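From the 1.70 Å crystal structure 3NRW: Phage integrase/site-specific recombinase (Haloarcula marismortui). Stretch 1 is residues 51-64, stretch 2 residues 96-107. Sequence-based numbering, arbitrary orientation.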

# COMPACT_ATOMS: atom_id res chain seq x y z
N MSE A 51 4.19 9.22 2.09
CA MSE A 51 4.56 7.90 1.61
C MSE A 51 6.05 7.77 1.30
O MSE A 51 6.61 6.68 1.40
CB MSE A 51 3.73 7.54 0.38
CG MSE A 51 2.25 7.30 0.68
SE MSE A 51 1.92 5.78 1.88
CE MSE A 51 2.09 4.33 0.58
N ARG A 52 6.70 8.87 0.94
CA ARG A 52 8.12 8.82 0.63
C ARG A 52 8.95 8.39 1.84
O ARG A 52 10.09 7.94 1.70
CB ARG A 52 8.60 10.18 0.12
CG ARG A 52 9.99 10.16 -0.52
CD ARG A 52 10.42 11.56 -0.91
NE ARG A 52 9.50 12.18 -1.87
CZ ARG A 52 9.37 11.80 -3.14
NH1 ARG A 52 10.09 10.80 -3.62
NH2 ARG A 52 8.54 12.45 -3.94
N GLU A 53 8.37 8.52 3.03
CA GLU A 53 9.04 8.15 4.28
C GLU A 53 9.21 6.64 4.43
O GLU A 53 10.00 6.18 5.24
CB GLU A 53 8.27 8.70 5.48
CG GLU A 53 8.26 10.23 5.55
CD GLU A 53 7.39 10.77 6.67
OE1 GLU A 53 7.41 11.99 6.90
OE2 GLU A 53 6.69 9.97 7.32
N LEU A 54 8.45 5.88 3.65
CA LEU A 54 8.53 4.42 3.71
C LEU A 54 9.91 3.90 3.32
O LEU A 54 10.61 4.50 2.51
CB LEU A 54 7.48 3.80 2.79
CG LEU A 54 6.04 3.95 3.27
CD1 LEU A 54 5.11 3.38 2.22
CD2 LEU A 54 5.86 3.22 4.60
N THR A 55 10.29 2.78 3.93
CA THR A 55 11.58 2.12 3.69
C THR A 55 11.38 0.61 3.76
O THR A 55 10.30 0.14 4.12
CB THR A 55 12.60 2.46 4.79
OG1 THR A 55 12.12 1.99 6.05
CG2 THR A 55 12.84 3.96 4.87
N GLY A 56 12.42 -0.14 3.42
CA GLY A 56 12.32 -1.59 3.49
C GLY A 56 11.98 -2.02 4.91
O GLY A 56 11.22 -2.97 5.12
N TRP A 57 12.55 -1.33 5.89
CA TRP A 57 12.29 -1.66 7.29
C TRP A 57 10.82 -1.46 7.64
O TRP A 57 10.19 -2.35 8.21
CB TRP A 57 13.17 -0.81 8.22
CG TRP A 57 12.77 -0.89 9.68
CD1 TRP A 57 12.04 0.03 10.38
CD2 TRP A 57 13.05 -1.95 10.60
NE1 TRP A 57 11.86 -0.39 11.67
CE2 TRP A 57 12.47 -1.60 11.83
CE3 TRP A 57 13.74 -3.17 10.49
CZ2 TRP A 57 12.55 -2.42 12.97
CZ3 TRP A 57 13.83 -3.99 11.62
CH2 TRP A 57 13.24 -3.61 12.84
N LYS A 58 10.27 -0.30 7.29
CA LYS A 58 8.88 -0.02 7.59
C LYS A 58 7.95 -1.00 6.87
O LYS A 58 6.95 -1.45 7.44
CB LYS A 58 8.53 1.42 7.21
CG LYS A 58 9.35 2.45 7.97
CD LYS A 58 8.98 3.87 7.57
CE LYS A 58 9.92 4.88 8.21
NZ LYS A 58 9.88 4.79 9.69
N LEU A 59 8.28 -1.34 5.63
CA LEU A 59 7.46 -2.29 4.88
C LEU A 59 7.48 -3.66 5.55
O LEU A 59 6.45 -4.35 5.61
CB LEU A 59 7.95 -2.40 3.43
CG LEU A 59 7.71 -1.17 2.55
CD1 LEU A 59 8.32 -1.40 1.18
CD2 LEU A 59 6.21 -0.90 2.43
N ASP A 60 8.65 -4.06 6.05
CA ASP A 60 8.78 -5.35 6.73
C ASP A 60 7.98 -5.33 8.03
O ASP A 60 7.40 -6.34 8.43
CB ASP A 60 10.24 -5.67 7.02
CG ASP A 60 10.43 -7.02 7.70
OD1 ASP A 60 10.36 -8.06 7.01
OD2 ASP A 60 10.62 -7.05 8.94
N GLU A 61 7.98 -4.18 8.70
CA GLU A 61 7.24 -4.04 9.95
C GLU A 61 5.76 -4.25 9.64
O GLU A 61 5.05 -4.94 10.37
CB GLU A 61 7.44 -2.65 10.55
CG GLU A 61 8.80 -2.46 11.21
CD GLU A 61 8.84 -3.01 12.63
OE1 GLU A 61 8.39 -2.29 13.55
OE2 GLU A 61 9.30 -4.16 12.82
N TYR A 62 5.30 -3.64 8.55
CA TYR A 62 3.90 -3.78 8.18
C TYR A 62 3.56 -5.22 7.86
O TYR A 62 2.54 -5.75 8.32
CB TYR A 62 3.56 -2.91 6.97
CG TYR A 62 2.11 -3.04 6.56
CD1 TYR A 62 1.75 -3.71 5.39
CD2 TYR A 62 1.10 -2.54 7.37
CE1 TYR A 62 0.41 -3.87 5.04
CE2 TYR A 62 -0.24 -2.70 7.04
CZ TYR A 62 -0.57 -3.36 5.87
OH TYR A 62 -1.89 -3.52 5.53
N GLU A 63 4.40 -5.87 7.07
CA GLU A 63 4.14 -7.25 6.71
C GLU A 63 4.00 -8.13 7.95
O GLU A 63 3.08 -8.95 8.06
CB GLU A 63 5.26 -7.79 5.82
CG GLU A 63 5.06 -9.23 5.40
CD GLU A 63 6.17 -9.74 4.53
OE1 GLU A 63 6.15 -10.94 4.18
OE2 GLU A 63 7.07 -8.94 4.18
N THR A 64 4.92 -7.96 8.89
CA THR A 64 4.90 -8.75 10.12
C THR A 64 3.65 -8.46 10.94
O THR A 64 3.07 -9.37 11.55
CB THR A 64 6.15 -8.46 10.95
OG1 THR A 64 7.29 -8.82 10.17
CG2 THR A 64 6.14 -9.27 12.23
N VAL A 96 7.07 8.24 -4.30
CA VAL A 96 7.97 7.49 -3.44
C VAL A 96 9.23 7.13 -4.23
O VAL A 96 9.23 7.18 -5.46
CB VAL A 96 7.33 6.20 -2.89
CG1 VAL A 96 8.19 5.65 -1.79
CG2 VAL A 96 5.93 6.48 -2.36
N ASP A 97 10.30 6.79 -3.51
CA ASP A 97 11.57 6.41 -4.12
C ASP A 97 11.36 5.31 -5.15
O ASP A 97 10.60 4.37 -4.91
CB ASP A 97 12.54 5.91 -3.04
CG ASP A 97 13.05 7.01 -2.14
OD1 ASP A 97 13.66 6.69 -1.10
OD2 ASP A 97 12.85 8.20 -2.47
N GLU A 98 12.04 5.42 -6.28
CA GLU A 98 11.89 4.43 -7.34
C GLU A 98 12.29 3.01 -6.94
O GLU A 98 11.81 2.05 -7.53
CB GLU A 98 12.69 4.85 -8.58
CG GLU A 98 14.13 5.25 -8.31
CD GLU A 98 14.29 6.74 -8.09
OE1 GLU A 98 13.69 7.28 -7.13
OE2 GLU A 98 15.00 7.39 -8.89
N ASP A 99 13.14 2.87 -5.93
CA ASP A 99 13.56 1.53 -5.51
C ASP A 99 12.77 0.97 -4.33
O ASP A 99 13.16 -0.04 -3.74
CB ASP A 99 15.06 1.52 -5.16
CG ASP A 99 15.40 2.43 -3.99
OD1 ASP A 99 16.57 2.40 -3.55
OD2 ASP A 99 14.52 3.17 -3.52
N LEU A 100 11.65 1.60 -3.99
CA LEU A 100 10.86 1.12 -2.86
C LEU A 100 9.94 -0.06 -3.17
O LEU A 100 9.91 -1.04 -2.42
CB LEU A 100 10.02 2.26 -2.28
CG LEU A 100 9.24 1.84 -1.03
CD1 LEU A 100 10.19 1.76 0.16
CD2 LEU A 100 8.13 2.83 -0.76
N PRO A 101 9.17 0.01 -4.26
CA PRO A 101 8.27 -1.10 -4.58
C PRO A 101 8.93 -2.48 -4.61
O PRO A 101 8.30 -3.47 -4.22
CB PRO A 101 7.67 -0.68 -5.93
CG PRO A 101 8.71 0.22 -6.51
CD PRO A 101 9.16 1.03 -5.33
N GLU A 102 10.18 -2.54 -5.03
CA GLU A 102 10.91 -3.81 -5.10
C GLU A 102 11.19 -4.38 -3.71
O GLU A 102 11.44 -5.57 -3.56
CB GLU A 102 12.25 -3.62 -5.82
CG GLU A 102 13.08 -2.46 -5.27
CD GLU A 102 14.59 -2.69 -5.35
OE1 GLU A 102 15.08 -3.12 -6.41
OE2 GLU A 102 15.27 -2.42 -4.34
N LYS A 103 11.14 -3.53 -2.69
CA LYS A 103 11.40 -3.98 -1.33
C LYS A 103 10.18 -4.62 -0.68
O LYS A 103 10.24 -5.06 0.47
CB LYS A 103 11.91 -2.80 -0.50
CG LYS A 103 13.25 -2.28 -0.99
CD LYS A 103 13.69 -1.02 -0.27
CE LYS A 103 15.06 -0.57 -0.77
NZ LYS A 103 15.52 0.68 -0.09
N VAL A 104 9.07 -4.67 -1.41
CA VAL A 104 7.85 -5.28 -0.88
C VAL A 104 7.89 -6.79 -1.07
O VAL A 104 7.94 -7.29 -2.20
CB VAL A 104 6.58 -4.75 -1.59
CG1 VAL A 104 5.35 -5.44 -1.03
CG2 VAL A 104 6.47 -3.24 -1.39
N HIS A 105 7.86 -7.52 0.04
CA HIS A 105 7.89 -8.97 0.01
C HIS A 105 6.48 -9.56 -0.15
O HIS A 105 5.63 -9.38 0.72
CB HIS A 105 8.54 -9.50 1.29
CG HIS A 105 8.57 -11.00 1.39
ND1 HIS A 105 7.63 -11.72 2.09
CD2 HIS A 105 9.43 -11.91 0.87
CE1 HIS A 105 7.91 -13.01 2.00
NE2 HIS A 105 8.99 -13.15 1.26
N VAL A 106 6.25 -10.24 -1.26
CA VAL A 106 4.96 -10.84 -1.53
C VAL A 106 5.03 -12.35 -1.31
O VAL A 106 5.51 -13.10 -2.16
CB VAL A 106 4.49 -10.57 -2.98
CG1 VAL A 106 3.14 -11.23 -3.23
CG2 VAL A 106 4.39 -9.07 -3.22
N PRO A 107 4.56 -12.82 -0.14
CA PRO A 107 4.57 -14.24 0.20
C PRO A 107 3.55 -15.03 -0.62
O PRO A 107 3.92 -15.90 -1.41
CB PRO A 107 4.25 -14.24 1.69
CG PRO A 107 3.30 -13.09 1.81
CD PRO A 107 3.98 -12.03 0.96
O HOH W 1 12.40 4.59 0.51
O HOH W 2 14.84 1.20 2.57
O HOH W 3 7.56 -6.41 2.74

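What fills the apolar centre of the contact? Leu-100 supplies much of it. Its CA-to-CB bond points sideways, but with chi1 t and chi2 p the end of the side chain comes nearer to the first stretch. There its CD2 lies 3.7 Å from CB of Leu-54 and its CD1 3.8 Å from CD1 of Leu-59. The same Leu-59 CD1 reaches CG2 of Val-104 at 3.7 Å, so one methyl of the helix packs against both Leu-100 and Val-104. At the start of both stretches, CB of the selenomethionine Met-51 meets CG2 of Val-96 at 3.7 Å. These contacts have no direction to satisfy; they hold because close-fitting hydrocarbon is kept from water.

How do the two backbones run past each other? They advance in the same order: Arg-52 lies nearest Val-96, Thr-55 nearest Leu-100, Gly-56 nearest Lys-103 and Leu-59 nearest Val-104, judged by their CA atoms. No backbone hydrogen bond joins them, so side chains and water make the connection. Each stretch is instead braced internally. A type I turn from Asp-97 to Leu-100 is closed by Leu-100 N to Asp-97 O at 3.1 Å, while Thr-55 caps the helix, its OG1 accepting from Lys-58 N at 3.2 Å and giving an otherwise free amide at the helix start a partner.

Where does water join the stretches? One water donates to Leu-54 O at 2.7 Å and to Asp-97 OD1 at 2.9 Å, linking two acceptors that could not bond to each other directly. A second accepts from Gly-56 N at 2.9 Å and from Lys-103 NZ at 2.8 Å. The extended Lys-103 chain thus passes the glycine, its CD 4.0 Å from Gly-56 N, and its amine ends at the same water as that amide.

What holds the polar ends? At one, Arg-52 NH1 and Asp-97 OD2 form a long salt bridge of 4.0 Å, the carboxylate oxygen lying at the edge of the guanidinium; a charge attraction rather than a close pairing. At the other, His-105 ND1 donates to Glu-63 OE1 at 2.7 Å, the sole direct hydrogen bond between the stretches. The oxygen sits at the ring edge, near its plane, and the bond is somewhat bent, with an N-H...O angle of 147°. A third water bridges the same pair, donating to Glu-63 OE2 at 3.0 Å and accepting from His-105 N at 2.9 Å, so both carboxylate oxygens of Glu-63 are tied to the same histidine, one directly and one through water.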